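Local coordinates for putative uncharacterized protein TTHA1012 (Thermus thermophilus, PDB 2YZY) that is of unknown function but probably resembles the LolA carriers, which bind the lipid-bearing ends of lipoproteins on their way to the outer membrane, at residues A[52-57]-A[188-193]; A[117-122]-A[131-136]; A[144-149]-A[158-163]. All coordinates share one frame; numbering follows the deposited sequence.

Interaction 1: A[52-57]-A[188-193]; sequences LFRVEF and LKRYPK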
loop_
_atom_site.group_PDB
_atom_site.type_symbol
_atom_site.label_atom_id
_atom_site.label_comp_id
_atom_site.label_asym_id
_atom_site.label_seq_id
_atom_site.Cartn_x
_atom_site.Cartn_y
_atom_site.Cartn_z
ATOM N N LEU A 52 -2.485 1.380 13.154
ATOM C CA LEU A 52 -2.092 0.016 12.822
ATOM C C LEU A 52 -2.326 -0.260 11.343
ATOM O O LEU A 52 -3.353 0.118 10.787
ATOM C CB LEU A 52 -2.888 -0.993 13.648
ATOM C CG LEU A 52 -2.674 -1.063 15.159
ATOM C CD1 LEU A 52 -3.498 -2.221 15.714
ATOM C CD2 LEU A 52 -1.200 -1.268 15.476
ATOM N N PHE A 53 -1.373 -0.945 10.721
ATOM C CA PHE A 53 -1.447 -1.275 9.301
ATOM C C PHE A 53 -0.883 -2.689 9.143
ATOM O O PHE A 53 0.099 -3.038 9.792
ATOM C CB PHE A 53 -0.584 -0.279 8.520
ATOM C CG PHE A 53 -0.841 -0.254 7.041
ATOM C CD1 PHE A 53 -2.029 0.262 6.534
ATOM C CD2 PHE A 53 0.138 -0.685 6.149
ATOM C CE1 PHE A 53 -2.237 0.354 5.162
ATOM C CE2 PHE A 53 -0.059 -0.597 4.774
ATOM C CZ PHE A 53 -1.247 -0.075 4.279
ATOM N N ARG A 54 -1.505 -3.508 8.298
ATOM C CA ARG A 54 -1.020 -4.869 8.083
ATOM C C ARG A 54 -1.098 -5.219 6.607
ATOM O O ARG A 54 -2.088 -4.922 5.948
ATOM C CB ARG A 54 -1.845 -5.882 8.895
ATOM C CG ARG A 54 -1.351 -7.340 8.799
ATOM C CD ARG A 54 -2.188 -8.260 9.686
ATOM N NE ARG A 54 -1.832 -9.676 9.560
ATOM C CZ ARG A 54 -1.257 -10.398 10.518
ATOM N NH1 ARG A 54 -0.952 -9.847 11.689
ATOM N NH2 ARG A 54 -1.019 -11.688 10.319
ATOM N N VAL A 55 -0.036 -5.826 6.088
ATOM C CA VAL A 55 0.005 -6.234 4.690
ATOM C C VAL A 55 0.304 -7.727 4.672
ATOM O O VAL A 55 1.253 -8.187 5.315
ATOM C CB VAL A 55 1.103 -5.478 3.914
ATOM C CG1 VAL A 55 1.114 -5.935 2.455
ATOM C CG2 VAL A 55 0.860 -3.970 4.011
ATOM N N GLU A 56 -0.521 -8.486 3.957
ATOM C CA GLU A 56 -0.362 -9.938 3.868
ATOM C C GLU A 56 -0.078 -10.315 2.423
ATOM O O GLU A 56 -0.859 -10.008 1.528
ATOM C CB GLU A 56 -1.635 -10.628 4.369
ATOM C CG GLU A 56 -1.897 -10.348 5.849
ATOM C CD GLU A 56 -3.184 -10.953 6.370
ATOM O OE1 GLU A 56 -3.821 -11.747 5.644
ATOM O OE2 GLU A 56 -3.551 -10.635 7.523
ATOM N N PHE A 57 1.043 -10.992 2.202
ATOM C CA PHE A 57 1.445 -11.363 0.852
ATOM C C PHE A 57 0.953 -12.716 0.371
ATOM O O PHE A 57 0.974 -13.704 1.111
ATOM C CB PHE A 57 2.967 -11.286 0.757
ATOM C CG PHE A 57 3.506 -9.919 1.038
ATOM C CD1 PHE A 57 3.588 -8.969 0.025
ATOM C CD2 PHE A 57 3.881 -9.557 2.328
ATOM C CE1 PHE A 57 4.035 -7.678 0.295
ATOM C CE2 PHE A 57 4.329 -8.267 2.609
ATOM C CZ PHE A 57 4.406 -7.327 1.589
ATOM N N LEU A 188 -5.243 -7.527 13.693
ATOM C CA LEU A 188 -4.054 -7.019 13.016
ATOM C C LEU A 188 -2.704 -7.293 13.666
ATOM O O LEU A 188 -1.672 -7.264 12.986
ATOM C CB LEU A 188 -4.222 -5.520 12.746
ATOM C CG LEU A 188 -5.500 -5.156 11.981
ATOM C CD1 LEU A 188 -5.428 -3.695 11.564
ATOM C CD2 LEU A 188 -5.668 -6.046 10.755
ATOM N N LYS A 189 -2.695 -7.565 14.967
ATOM C CA LYS A 189 -1.437 -7.853 15.651
ATOM C C LYS A 189 -1.220 -9.338 15.912
ATOM O O LYS A 189 -0.348 -9.716 16.697
ATOM C CB LYS A 189 -1.354 -7.080 16.970
ATOM C CG LYS A 189 -1.178 -5.582 16.788
ATOM C CD LYS A 189 -0.921 -4.883 18.119
ATOM C CE LYS A 189 -2.091 -5.050 19.071
ATOM N NZ LYS A 189 -1.857 -4.374 20.381
ATOM N N ARG A 190 -2.008 -10.187 15.261
ATOM C CA ARG A 190 -1.851 -11.625 15.450
ATOM C C ARG A 190 -0.553 -12.087 14.796
ATOM O O ARG A 190 -0.095 -11.497 13.813
ATOM C CB ARG A 190 -3.040 -12.383 14.851
ATOM C CG ARG A 190 -3.112 -12.387 13.328
ATOM C CD ARG A 190 -4.405 -13.053 12.875
ATOM N NE ARG A 190 -4.430 -13.310 11.436
ATOM C CZ ARG A 190 -4.570 -12.376 10.499
ATOM N NH1 ARG A 190 -4.707 -11.099 10.835
ATOM N NH2 ARG A 190 -4.561 -12.725 9.216
ATOM N N TYR A 191 0.040 -13.140 15.347
ATOM C CA TYR A 191 1.288 -13.681 14.820
ATOM C C TYR A 191 1.438 -15.142 15.234
ATOM O O TYR A 191 0.834 -15.583 16.212
ATOM C CB TYR A 191 2.474 -12.875 15.364
ATOM C CG TYR A 191 2.616 -12.981 16.866
ATOM C CD1 TYR A 191 3.236 -14.085 17.451
ATOM C CD2 TYR A 191 2.074 -12.009 17.705
ATOM C CE1 TYR A 191 3.309 -14.221 18.837
ATOM C CE2 TYR A 191 2.142 -12.137 19.092
ATOM C CZ TYR A 191 2.758 -13.244 19.649
ATOM O OH TYR A 191 2.818 -13.379 21.019
ATOM N N PRO A 192 2.239 -15.914 14.486
ATOM C CA PRO A 192 2.455 -17.327 14.808
ATOM C C PRO A 192 3.184 -17.414 16.143
ATOM O O PRO A 192 4.257 -16.835 16.308
ATOM C CB PRO A 192 3.313 -17.817 13.644
ATOM C CG PRO A 192 2.885 -16.926 12.511
ATOM C CD PRO A 192 2.828 -15.579 13.178
ATOM N N LYS A 193 2.604 -18.138 17.093
ATOM C CA LYS A 193 3.198 -18.258 18.414
ATOM C C LYS A 193 4.585 -18.892 18.433
ATOM O O LYS A 193 5.361 -18.659 19.359
ATOM C CB LYS A 193 2.259 -19.041 19.337
ATOM C CG LYS A 193 0.902 -18.379 19.546
ATOM C CD LYS A 193 1.052 -16.965 20.086
ATOM C CE LYS A 193 -0.292 -16.377 20.480
ATOM N NZ LYS A 193 -0.912 -17.144 21.595
HETATM O O HOH W 1 -5.456 -9.081 8.795
HETATM O O HOH W 2 -3.537 -14.644 6.927
#

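Interaction 2: A[117-122]-A[131-136]; sequences LRLEGE and WKLVGR. With MPD ((4S)-2-methyl-2,4-pentanediol), chain C.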
loop_
_atom_site.group_PDB
_atom_site.type_symbol
_atom_site.label_atom_id
_atom_site.label_comp_id
_atom_site.label_asym_id
_atom_site.label_seq_id
_atom_site.Cartn_x
_atom_site.Cartn_y
_atom_site.Cartn_z
ATOM N N LEU A 117 4.649 15.502 -5.946
ATOM C CA LEU A 117 3.458 15.225 -6.737
ATOM C C LEU A 117 2.719 16.475 -7.188
ATOM O O LEU A 117 2.601 17.450 -6.445
ATOM C CB LEU A 117 2.500 14.327 -5.951
ATOM C CG LEU A 117 2.958 12.889 -5.701
ATOM C CD1 LEU A 117 1.950 12.180 -4.812
ATOM C CD2 LEU A 117 3.106 12.163 -7.030
ATOM N N ARG A 118 2.219 16.425 -8.417
ATOM C CA ARG A 118 1.472 17.525 -9.010
ATOM C C ARG A 118 0.268 16.939 -9.743
ATOM O O ARG A 118 0.351 15.848 -10.309
ATOM C CB ARG A 118 2.346 18.279 -10.012
ATOM C CG ARG A 118 3.655 18.804 -9.446
ATOM C CD ARG A 118 3.434 19.971 -8.502
ATOM N NE ARG A 118 4.698 20.514 -8.013
ATOM C CZ ARG A 118 5.652 21.014 -8.795
ATOM N NH1 ARG A 118 5.490 21.045 -10.111
ATOM N NH2 ARG A 118 6.772 21.480 -8.259
ATOM N N LEU A 119 -0.847 17.658 -9.730
ATOM C CA LEU A 119 -2.043 17.194 -10.420
ATOM C C LEU A 119 -1.907 17.450 -11.915
ATOM O O LEU A 119 -1.766 18.597 -12.344
ATOM C CB LEU A 119 -3.284 17.920 -9.893
ATOM C CG LEU A 119 -4.584 17.651 -10.658
ATOM C CD1 LEU A 119 -4.965 16.178 -10.533
ATOM C CD2 LEU A 119 -5.694 18.537 -10.109
ATOM N N GLU A 120 -1.937 16.388 -12.714
ATOM C CA GLU A 120 -1.827 16.557 -14.157
ATOM C C GLU A 120 -3.206 16.721 -14.780
ATOM O O GLU A 120 -3.382 17.480 -15.735
ATOM C CB GLU A 120 -1.124 15.363 -14.804
ATOM C CG GLU A 120 -0.802 15.614 -16.269
ATOM C CD GLU A 120 -0.261 14.396 -16.975
ATOM O OE1 GLU A 120 -1.042 13.450 -17.202
ATOM O OE2 GLU A 120 0.945 14.385 -17.297
ATOM N N GLY A 121 -4.185 16.008 -14.236
ATOM C CA GLY A 121 -5.535 16.094 -14.758
ATOM C C GLY A 121 -6.349 14.894 -14.328
ATOM O O GLY A 121 -6.060 14.284 -13.304
ATOM N N GLU A 122 -7.368 14.548 -15.101
ATOM C CA GLU A 122 -8.196 13.405 -14.758
ATOM C C GLU A 122 -8.238 12.386 -15.881
ATOM O O GLU A 122 -7.915 12.689 -17.031
ATOM C CB GLU A 122 -9.612 13.860 -14.412
ATOM C CG GLU A 122 -10.253 14.732 -15.463
ATOM C CD GLU A 122 -11.634 15.200 -15.056
ATOM O OE1 GLU A 122 -11.774 15.730 -13.934
ATOM O OE2 GLU A 122 -12.575 15.039 -15.860
ATOM N N TRP A 131 -8.278 11.193 -10.552
ATOM C CA TRP A 131 -7.282 12.236 -10.733
ATOM C C TRP A 131 -5.960 11.530 -10.989
ATOM O O TRP A 131 -5.663 10.517 -10.350
ATOM C CB TRP A 131 -7.122 13.076 -9.465
ATOM C CG TRP A 131 -8.248 14.003 -9.165
ATOM C CD1 TRP A 131 -8.653 15.073 -9.911
ATOM C CD2 TRP A 131 -9.078 13.987 -7.999
ATOM N NE1 TRP A 131 -9.682 15.728 -9.278
ATOM C CE2 TRP A 131 -9.964 15.083 -8.102
ATOM C CE3 TRP A 131 -9.159 13.154 -6.874
ATOM C CZ2 TRP A 131 -10.920 15.370 -7.121
ATOM C CZ3 TRP A 131 -10.111 13.440 -5.897
ATOM C CH2 TRP A 131 -10.979 14.541 -6.030
ATOM N N LYS A 132 -5.178 12.049 -11.927
ATOM C CA LYS A 132 -3.869 11.481 -12.212
ATOM C C LYS A 132 -2.826 12.450 -11.669
ATOM O O LYS A 132 -2.708 13.577 -12.153
ATOM C CB LYS A 132 -3.645 11.299 -13.719
ATOM C CG LYS A 132 -2.234 10.797 -14.062
ATOM C CD LYS A 132 -1.951 10.845 -15.564
ATOM C CE LYS A 132 -0.527 10.400 -15.875
ATOM N NZ LYS A 132 -0.110 10.790 -17.258
ATOM N N LEU A 133 -2.094 12.023 -10.646
ATOM C CA LEU A 133 -1.053 12.857 -10.064
ATOM C C LEU A 133 0.287 12.360 -10.589
ATOM O O LEU A 133 0.488 11.159 -10.764
ATOM C CB LEU A 133 -1.072 12.764 -8.536
ATOM C CG LEU A 133 -2.378 13.085 -7.802
ATOM C CD1 LEU A 133 -2.143 12.962 -6.298
ATOM C CD2 LEU A 133 -2.851 14.484 -8.154
ATOM N N VAL A 134 1.200 13.286 -10.853
ATOM C CA VAL A 134 2.512 12.921 -11.358
ATOM C C VAL A 134 3.595 13.651 -10.579
ATOM O O VAL A 134 3.381 14.761 -10.096
ATOM C CB VAL A 134 2.641 13.251 -12.865
ATOM C CG1 VAL A 134 1.660 12.408 -13.661
ATOM C CG2 VAL A 134 2.370 14.727 -13.107
ATOM N N GLY A 135 4.755 13.018 -10.450
ATOM C CA GLY A 135 5.848 13.638 -9.721
ATOM C C GLY A 135 7.195 13.039 -10.065
ATOM O O GLY A 135 7.302 11.848 -10.353
ATOM N N ARG A 136 8.230 13.871 -10.035
ATOM C CA ARG A 136 9.579 13.419 -10.343
ATOM C C ARG A 136 10.294 13.026 -9.056
ATOM O O ARG A 136 9.982 13.540 -7.982
ATOM C CB ARG A 136 10.355 14.535 -11.047
ATOM C CG ARG A 136 11.689 14.098 -11.625
ATOM C CD ARG A 136 12.441 15.258 -12.273
ATOM N NE ARG A 136 11.658 15.936 -13.305
ATOM C CZ ARG A 136 10.764 16.892 -13.065
ATOM N NH1 ARG A 136 10.532 17.296 -11.823
ATOM N NH2 ARG A 136 10.098 17.443 -14.071
HETATM C C1 MPD C . 4.786 9.752 -18.060
HETATM C C2 MPD C . 3.963 10.622 -17.105
HETATM O O2 MPD C . 2.637 10.096 -16.997
HETATM C CM MPD C . 4.624 10.636 -15.729
HETATM C C3 MPD C . 3.889 12.054 -17.643
HETATM C C4 MPD C . 3.281 12.500 -18.976
HETATM O O4 MPD C . 1.858 12.379 -18.921
HETATM C C5 MPD C . 3.668 13.951 -19.257
#

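Interaction 3: A[144-149]-A[158-163]; sequences AAMELY and LRFVFL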
loop_
_atom_site.group_PDB
_atom_site.type_symbol
_atom_site.label_atom_id
_atom_site.label_comp_id
_atom_site.label_asym_id
_atom_site.label_seq_id
_atom_site.Cartn_x
_atom_site.Cartn_y
_atom_site.Cartn_z
ATOM N N ALA A 144 12.634 7.260 -11.351
ATOM C CA ALA A 144 12.715 8.635 -11.828
ATOM C C ALA A 144 11.429 9.428 -11.628
ATOM O O ALA A 144 11.468 10.629 -11.360
ATOM C CB ALA A 144 13.103 8.646 -13.303
ATOM N N ALA A 145 10.290 8.757 -11.757
ATOM C CA ALA A 145 9.008 9.428 -11.602
ATOM C C ALA A 145 7.904 8.435 -11.275
ATOM O O ALA A 145 8.092 7.224 -11.390
ATOM C CB ALA A 145 8.663 10.186 -12.878
ATOM N N MET A 146 6.753 8.954 -10.869
ATOM C CA MET A 146 5.631 8.094 -10.534
ATOM C C MET A 146 4.295 8.709 -10.908
ATOM O O MET A 146 4.171 9.925 -11.080
ATOM C CB MET A 146 5.631 7.777 -9.037
ATOM C CG MET A 146 5.205 8.939 -8.155
ATOM S SD MET A 146 5.086 8.487 -6.411
ATOM C CE MET A 146 3.515 7.655 -6.372
ATOM N N GLU A 147 3.303 7.840 -11.044
ATOM C CA GLU A 147 1.942 8.242 -11.353
ATOM C C GLU A 147 1.107 7.698 -10.204
ATOM O O GLU A 147 1.280 6.547 -9.800
ATOM C CB GLU A 147 1.472 7.612 -12.670
ATOM C CG GLU A 147 2.308 7.998 -13.883
ATOM C CD GLU A 147 1.903 7.253 -15.143
ATOM O OE1 GLU A 147 1.048 6.343 -15.064
ATOM O OE2 GLU A 147 2.448 7.573 -16.220
ATOM N N LEU A 148 0.224 8.530 -9.666
ATOM C CA LEU A 148 -0.659 8.121 -8.580
ATOM C C LEU A 148 -2.077 8.462 -9.013
ATOM O O LEU A 148 -2.382 9.618 -9.298
ATOM C CB LEU A 148 -0.316 8.865 -7.283
ATOM C CG LEU A 148 -1.253 8.609 -6.091
ATOM C CD1 LEU A 148 -1.303 7.118 -5.776
ATOM C CD2 LEU A 148 -0.770 9.387 -4.874
ATOM N N TYR A 149 -2.935 7.450 -9.075
ATOM C CA TYR A 149 -4.321 7.636 -9.489
ATOM C C TYR A 149 -5.252 7.580 -8.289
ATOM O O TYR A 149 -5.227 6.619 -7.513
ATOM C CB TYR A 149 -4.690 6.560 -10.512
ATOM C CG TYR A 149 -3.862 6.648 -11.773
ATOM C CD1 TYR A 149 -4.277 7.431 -12.849
ATOM C CD2 TYR A 149 -2.643 5.981 -11.876
ATOM C CE1 TYR A 149 -3.495 7.547 -14.000
ATOM C CE2 TYR A 149 -1.854 6.090 -13.020
ATOM C CZ TYR A 149 -2.289 6.876 -14.077
ATOM O OH TYR A 149 -1.516 6.990 -15.209
ATOM N N LEU A 158 -6.000 4.209 -6.378
ATOM C CA LEU A 158 -6.411 3.115 -7.240
ATOM C C LEU A 158 -5.222 2.466 -7.925
ATOM O O LEU A 158 -5.269 1.283 -8.270
ATOM C CB LEU A 158 -7.371 3.610 -8.325
ATOM C CG LEU A 158 -8.759 4.087 -7.912
ATOM C CD1 LEU A 158 -9.498 4.608 -9.139
ATOM C CD2 LEU A 158 -9.520 2.936 -7.275
ATOM N N ARG A 159 -4.153 3.233 -8.114
ATOM C CA ARG A 159 -2.997 2.712 -8.832
ATOM C C ARG A 159 -1.730 3.534 -8.613
ATOM O O ARG A 159 -1.779 4.762 -8.544
ATOM C CB ARG A 159 -3.340 2.682 -10.328
ATOM C CG ARG A 159 -2.332 2.008 -11.235
ATOM C CD ARG A 159 -2.792 2.147 -12.678
ATOM N NE ARG A 159 -1.987 1.366 -13.610
ATOM C CZ ARG A 159 -2.165 1.384 -14.927
ATOM N NH1 ARG A 159 -3.117 2.142 -15.454
ATOM N NH2 ARG A 159 -1.393 0.645 -15.714
ATOM N N PHE A 160 -0.602 2.839 -8.499
ATOM C CA PHE A 160 0.704 3.470 -8.315
ATOM C C PHE A 160 1.601 2.951 -9.432
ATOM O O PHE A 160 1.727 1.739 -9.614
ATOM C CB PHE A 160 1.330 3.068 -6.973
ATOM C CG PHE A 160 0.513 3.446 -5.767
ATOM C CD1 PHE A 160 0.903 4.503 -4.952
ATOM C CD2 PHE A 160 -0.622 2.717 -5.423
ATOM C CE1 PHE A 160 0.177 4.827 -3.805
ATOM C CE2 PHE A 160 -1.356 3.033 -4.277
ATOM C CZ PHE A 160 -0.955 4.088 -3.468
ATOM N N VAL A 161 2.230 3.859 -10.171
ATOM C CA VAL A 161 3.116 3.462 -11.261
ATOM C C VAL A 161 4.461 4.157 -11.109
ATOM O O VAL A 161 4.527 5.383 -11.053
ATOM C CB VAL A 161 2.534 3.841 -12.643
ATOM C CG1 VAL A 161 3.431 3.298 -13.742
ATOM C CG2 VAL A 161 1.125 3.291 -12.794
ATOM N N PHE A 162 5.526 3.367 -11.040
ATOM C CA PHE A 162 6.880 3.894 -10.893
ATOM C C PHE A 162 7.638 3.707 -12.201
ATOM O O PHE A 162 7.670 2.610 -12.759
ATOM C CB PHE A 162 7.584 3.168 -9.746
ATOM C CG PHE A 162 6.932 3.388 -8.412
ATOM C CD1 PHE A 162 7.260 4.497 -7.637
ATOM C CD2 PHE A 162 5.941 2.521 -7.959
ATOM C CE1 PHE A 162 6.607 4.744 -6.431
ATOM C CE2 PHE A 162 5.282 2.758 -6.753
ATOM C CZ PHE A 162 5.616 3.873 -5.988
ATOM N N LEU A 163 8.248 4.787 -12.683
ATOM C CA LEU A 163 8.974 4.768 -13.950
ATOM C C LEU A 163 10.456 5.101 -13.807
ATOM O O LEU A 163 10.846 5.850 -12.915
ATOM C CB LEU A 163 8.351 5.787 -14.905
ATOM C CG LEU A 163 6.826 5.797 -15.050
ATOM C CD1 LEU A 163 6.406 7.021 -15.849
ATOM C CD2 LEU A 163 6.358 4.521 -15.719
#

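Interaction 1: A[52-57]-A[188-193]
The guanidinium groups of Arg54 and Arg190 lie flat on one another, although the side chains that carry them cross at about a right angle. Their centres are 3.9 Å apart and their planes differ by 21°, with Arg190 NH1 over the rim of one Arg54 face and Arg54 NH2 over the middle of the Arg190 group. Arg54 gets there on a stretched chain, CG anti to the backbone N (chi1 -176°). Arg190 instead puts CG in the crowded position between N and carbonyl carbon, then extends back toward the strand. Two like charges stacked this way would be expected to repel, and Glu56 probably offsets the cost. Its OE2 accepts from Arg54 NE at 2.8 Å on the anti lone pair, and from Arg190 NH2 at 2.9 Å from above the carboxylate plane, so a single oxygen serves both salt bridges. A water also joins that oxygen to Arg190 NH1, which donates to the carbonyl of Gln187 as well. In this LolA-like fold the contact fastens the loop after the short helix 185-188 against strand 52-59, which pairs antiparallel with strands 39-47 and 67-70. Arg54 NH1 does much of this work, donating to Arg190 O at 2.8 Å along a nearly straight line (168°) on a lone pair, and to Leu188 O at 3.0 Å from above the carbonyl plane. Both oxygens lie close to the guanidinium plane, an arrangement suited to the planar N-H groups of arginine. An alanine in place of Arg54 would lose both carbonyl bonds, the stack and the bridge to Glu56, and would probably leave the loop less firmly anchored. Phe67 makes a cation-pi contact with Arg54, and nearby the apolar Leu52 CB meets Leu188 CD1 at 4.3 Å.

Interaction 2: A[117-122]-A[131-136]
The indole of Trp131 has the carbonyl oxygen of Gly121 at its edge, near the ring plane, while Leu119 CD1 comes obliquely to within 3.9 Å of Trp131 CD1. A second flat group, the carboxylate of Glu120, receives Lys132 NZ on OE1 at 2.8 Å in a salt bridge, the nitrogen standing 26° out of the carboxylate plane. The two chains run side by side, both extended and both with CG anti to the backbone N, which brings their charged tips together. Leu119 CD1 also packs against Leu133 CD2 at 3.6 Å, on the same face of the sheet as Trp131; Ile11 of helix 7-18 touches all three, so large apolar residues suit that side. The strands form an antiparallel hairpin, in which Arg118 and Val134 form a hydrogen-bonded pair, each N donating to the other's O. Beyond Leu119 a classic beta bulge sets both Glu120 and Gly121 against Lys132. Glu120 N donates to Lys132 O at 3.0 Å, and Lys132 N to Gly121 O at 2.8 Å in an almost straight line (178°). Gly121 has backbone angles at which a CB would jam against the carbonyl oxygen of Glu120, so glycine fits the bulge. Gly135 is also apt, since a side chain would press on Leu117 CD2. On the Lys132 face sits a molecule of 2-methyl-2,4-pentanediol, probably from the crystallisation liquor. Lys132 NZ donates to both hydroxyls of the diol, and the diol O4 donates to Glu120 OE2 at 2.7 Å. With three acceptors gripping it, one of them a carboxylate, the Lys132 amine is likely to stay protonated; with Glu147 of strand 145-151, which also bonds the diol, the lysine-glutamate pair offers a polar site that a small diol can bridge.

Interaction 3: A[144-149]-A[158-163]
Leu148 has CG anti to the backbone N (chi1 175°), while Phe160, paired with it across the strands, has CG anti to the carbonyl carbon (chi1 -60°); together these torsions lay Leu148 CD1 over the rim of one ring face. The methyl stands 3.7 Å from the centroid of the Phe160 ring, a CH-pi contact that a branched aliphatic tip makes well. Met146 CB meets Phe162 CD1 at 3.9 Å; with CG in the crowded position between N and carbonyl carbon (chi1 73°) the sulfur approaches that ring obliquely, a Met-aromatic contact. A bend at chi3 carries CE along the strand to the edge of the Phe160 ring. The reverse face is more polar. There the Tyr149 hydroxyl donates to Glu147 OE1 at 2.6 Å, from above the carboxylate plane, while Tyr149 CD2 lies against Arg159 CB at 3.7 Å. Antiparallel backbone bonds run the length of this hairpin up to a classic bulge, where Leu163 O accepts from Ala144 N at 2.8 Å and Ala145 N at 3.2 Å. Strand 145-151 is bonded on its other side to strand 128-136, and strand 156-163 to strand 169-180, whose Asp172 salt-bridges Arg159. Leu117 of strand 116-125 packs on both Met146 and Leu148, adding to their apolar face.

How the interactions relate
Of the contacting segments, 52-57 on strand 52-59 is met first from the N terminus, and its partner loop arrives only near the C terminus, so interaction 1 closes a very long loop that contains both others. Within it, interaction 2 closes the hairpin of strands 116-125 and 128-136, and interaction 3 then closes the next hairpin, 145-151 with 156-163; these two follow in series and nothing crosses. The two hairpins lie side by side, strand 128-136 bonding to strand 145-151, with Leu133 N 2.8 Å from Leu148 O. Interaction 1 lies on the opposite side of the chain's centre from both hairpins, tying the C-terminal loop to the far part of the fold.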